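Local coordinates for polyketide synthase PksR (Bacillus subtilis, PDB 4U3V), which takes part in intermediate steps of bacillaene synthesis, this piece of the synthase being its double-hotdog enoyl-isomerase domain, at residues 79-85 against 124-129. Numbering follows the deposited sequence.
Sequences SKLSYIS and PAAIGQ
Ser82 and Ile127 pair in the antiparallel sheet of the N-terminal hotdog fold, within a double-hotdog domain. Their backbones exchange two hydrogen bonds. Ser82 N to Ile127 O, 2.8 Å, runs nearly along the C=O axis. Ser79 and Gln129 form a second hydrogen-bonded pair. Between these pairs the register slips by one residue, a beta bulge at Lys80 and Leu81. Lys80 takes a positive phi, 56°, in the bulge. There Gly128 CA makes a C-H...O contact with Lys80 O.

The side chains of Leu81, Tyr83 and Ala126 gather on the face towards helix 56-69. With CG of Leu81 opposite the backbone N (chi1 180°) and chi2 at 64°, CD1 comes to 3.6 Å from Ile127 O and 4.3 Å from Ala126 CB. The Tyr83 ring meets the same methyl obliquely through CD1 and also meets the ring of Tyr58. On the other face the Ile84 side chain lies roughly perpendicular to that of Ile127, with Ile84 CD1 4.0 Å from Ile127 CG1. The chains of Lys80 and Gln129 extend alongside each other in the same direction, and Lys80 CD lies 4.0 Å from Gln129 NE2.

Past the strand end, Ala125 O accepts Ile84 N at 2.8 Å, from above its carbonyl plane. Ser85 N reaches the same oxygen weakly. Ile84 CB packs against it as well, and Ile84 CG2 rests 3.8 Å from Pro124 O.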
ATOM      1  N   SER A  79      -8.552  -9.859   0.378  1.00 33.47           N
ATOM      2  CA  SER A  79      -8.158 -10.622   1.581  1.00 37.96           C
ATOM      3  C   SER A  79      -6.882 -11.385   1.341  1.00 32.33           C
ATOM      4  O   SER A  79      -6.633 -11.859   0.225  1.00 29.84           O
ATOM      5  CB  SER A  79      -9.265 -11.620   1.972  1.00 40.10           C
ATOM      6  OG  SER A  79     -10.539 -11.000   1.951  1.00 53.13           O
ATOM      7  N   LYS A  80      -6.095 -11.573   2.407  1.00 27.96           N
ATOM      8  CA  LYS A  80      -4.964 -12.485   2.425  1.00 25.91           C
ATOM      9  C   LYS A  80      -3.950 -12.183   1.316  1.00 30.53           C
ATOM     10  O   LYS A  80      -3.430 -13.081   0.645  1.00 30.53           O
ATOM     11  CB  LYS A  80      -5.400 -13.955   2.385  1.00 32.73           C
ATOM     12  CG  LYS A  80      -6.511 -14.243   3.377  1.00 40.12           C
ATOM     13  CD  LYS A  80      -6.642 -15.726   3.664  1.00 54.34           C
ATOM     14  CE  LYS A  80      -7.651 -15.949   4.787  1.00 59.08           C
ATOM     15  NZ  LYS A  80      -8.066 -17.382   4.860  1.00 70.50           N
ATOM     16  N   LEU A  81      -3.692 -10.895   1.131  1.00 27.08           N
ATOM     17  CA  LEU A  81      -2.720 -10.459   0.107  1.00 27.83           C
ATOM     18  C   LEU A  81      -1.309 -10.678   0.650  1.00 30.47           C
ATOM     19  O   LEU A  81      -0.922 -10.174   1.734  1.00 31.70           O
ATOM     20  CB  LEU A  81      -2.959  -8.980  -0.197  1.00 25.76           C
ATOM     21  CG  LEU A  81      -2.041  -8.338  -1.230  1.00 28.30           C
ATOM     22  CD1 LEU A  81      -2.269  -9.003  -2.595  1.00 31.86           C
ATOM     23  CD2 LEU A  81      -2.310  -6.817  -1.260  1.00 31.19           C
ATOM     24  N   SER A  82      -0.557 -11.490  -0.057  1.00 26.02           N
ATOM     25  CA  SER A  82       0.758 -11.911   0.374  1.00 30.35           C
ATOM     26  C   SER A  82       1.766 -11.603  -0.737  1.00 33.04           C
ATOM     27  O   SER A  82       1.455 -11.817  -1.902  1.00 33.15           O
ATOM     28  CB  SER A  82       0.689 -13.420   0.650  1.00 34.94           C
ATOM     29  OG  SER A  82       1.959 -13.978   0.693  1.00 45.63           O
ATOM     30  N   TYR A  83       2.926 -11.041  -0.380  1.00 28.32           N
ATOM     31  CA  TYR A  83       3.949 -10.628  -1.351  1.00 29.16           C
ATOM     32  C   TYR A  83       4.921 -11.784  -1.476  1.00 30.80           C
ATOM     33  O   TYR A  83       5.511 -12.232  -0.481  1.00 33.63           O
ATOM     34  CB  TYR A  83       4.708  -9.350  -0.905  1.00 29.59           C
ATOM     35  CG  TYR A  83       3.785  -8.156  -0.642  1.00 31.40           C
ATOM     36  CD1 TYR A  83       2.510  -8.092  -1.211  1.00 28.67           C
ATOM     37  CD2 TYR A  83       4.173  -7.131   0.215  1.00 35.81           C
ATOM     38  CE1 TYR A  83       1.635  -7.041  -0.932  1.00 30.91           C
ATOM     39  CE2 TYR A  83       3.335  -6.051   0.453  1.00 34.67           C
ATOM     40  CZ  TYR A  83       2.055  -6.044  -0.041  1.00 30.65           C
ATOM     41  OH  TYR A  83       1.226  -4.981   0.238  1.00 34.01           O
ATOM     42  N   ILE A  84       5.029 -12.320  -2.683  1.00 30.49           N
ATOM     43  CA  ILE A  84       5.741 -13.571  -2.893  1.00 35.09           C
ATOM     44  C   ILE A  84       7.221 -13.327  -3.161  1.00 38.30           C
ATOM     45  O   ILE A  84       8.109 -13.975  -2.575  1.00 42.72           O
ATOM     46  CB  ILE A  84       5.078 -14.366  -4.052  1.00 33.33           C
ATOM     47  CG1 ILE A  84       3.687 -14.787  -3.636  1.00 36.99           C
ATOM     48  CG2 ILE A  84       5.921 -15.595  -4.410  1.00 37.74           C
ATOM     49  CD1 ILE A  84       3.614 -15.300  -2.213  1.00 45.55           C
ATOM     50  N   SER A  85       7.499 -12.388  -4.049  1.00 37.61           N
ATOM     51  CA  SER A  85       8.838 -12.223  -4.590  1.00 42.72           C
ATOM     52  C   SER A  85       9.024 -10.750  -4.953  1.00 39.25           C
ATOM     53  O   SER A  85       8.153 -10.157  -5.587  1.00 44.95           O
ATOM     54  CB  SER A  85       8.980 -13.092  -5.843  1.00 37.08           C
ATOM     55  OG  SER A  85      10.061 -12.651  -6.644  1.00 56.19           O
ATOM     56  N   PRO A 124       4.931 -15.497 -10.137  1.00 34.36           N
ATOM     57  CA  PRO A 124       4.083 -14.786  -9.166  1.00 34.98           C
ATOM     58  C   PRO A 124       4.819 -13.712  -8.327  1.00 32.66           C
ATOM     59  O   PRO A 124       5.952 -13.934  -7.833  1.00 32.80           O
ATOM     60  CB  PRO A 124       3.492 -15.918  -8.301  1.00 36.85           C
ATOM     61  CG  PRO A 124       4.480 -17.031  -8.430  1.00 40.98           C
ATOM     62  CD  PRO A 124       5.038 -16.944  -9.834  1.00 33.71           C
ATOM     63  N   ALA A 125       4.256 -12.506  -8.313  1.00 28.49           N
ATOM     64  CA  ALA A 125       4.748 -11.428  -7.469  1.00 33.20           C
ATOM     65  C   ALA A 125       3.935 -11.380  -6.170  1.00 27.07           C
ATOM     66  O   ALA A 125       4.484 -11.070  -5.095  1.00 29.27           O
ATOM     67  CB  ALA A 125       4.611 -10.093  -8.205  1.00 33.31           C
ATOM     68  N   ALA A 126       2.628 -11.600  -6.295  1.00 27.61           N
ATOM     69  CA  ALA A 126       1.698 -11.532  -5.127  1.00 28.66           C
ATOM     70  C   ALA A 126       0.491 -12.408  -5.336  1.00 32.24           C
ATOM     71  O   ALA A 126       0.117 -12.677  -6.462  1.00 33.62           O
ATOM     72  CB  ALA A 126       1.247 -10.074  -4.880  1.00 26.56           C
ATOM     73  N   ILE A 127      -0.153 -12.811  -4.238  1.00 28.16           N
ATOM     74  CA  ILE A 127      -1.359 -13.612  -4.318  1.00 27.41           C
ATOM     75  C   ILE A 127      -2.303 -13.092  -3.265  1.00 29.79           C
ATOM     76  O   ILE A 127      -1.857 -12.564  -2.238  1.00 33.03           O
ATOM     77  CB  ILE A 127      -1.049 -15.107  -4.067  1.00 35.34           C
ATOM     78  CG1 ILE A 127      -0.403 -15.302  -2.692  1.00 39.77           C
ATOM     79  CG2 ILE A 127      -0.131 -15.638  -5.161  1.00 44.18           C
ATOM     80  CD1 ILE A 127      -0.992 -16.437  -1.869  1.00 55.97           C
ATOM     81  N   GLY A 128      -3.583 -13.068  -3.610  1.00 30.67           N
ATOM     82  CA  GLY A 128      -4.644 -12.707  -2.649  1.00 32.76           C
ATOM     83  C   GLY A 128      -6.008 -13.258  -3.031  1.00 41.36           C
ATOM     84  O   GLY A 128      -6.122 -14.126  -3.917  1.00 40.40           O
ATOM     85  N   GLN A 129      -7.047 -12.678  -2.437  1.00 33.48           N
ATOM     86  CA  GLN A 129      -8.420 -13.030  -2.749  1.00 34.93           C
ATOM     87  C   GLN A 129      -9.207 -11.757  -2.865  1.00 44.63           C
ATOM     88  O   GLN A 129      -8.833 -10.735  -2.285  1.00 40.22           O
ATOM     89  CB  GLN A 129      -9.010 -13.890  -1.632  1.00 40.84           C
ATOM     90  CG  GLN A 129      -8.336 -15.248  -1.510  1.00 42.46           C
ATOM     91  CD  GLN A 129      -8.838 -16.037  -0.320  1.00 52.03           C
ATOM     92  OE1 GLN A 129      -9.902 -15.751   0.218  1.00 51.81           O
ATOM     93  NE2 GLN A 129      -8.043 -16.993   0.132  1.00 46.10           N
TER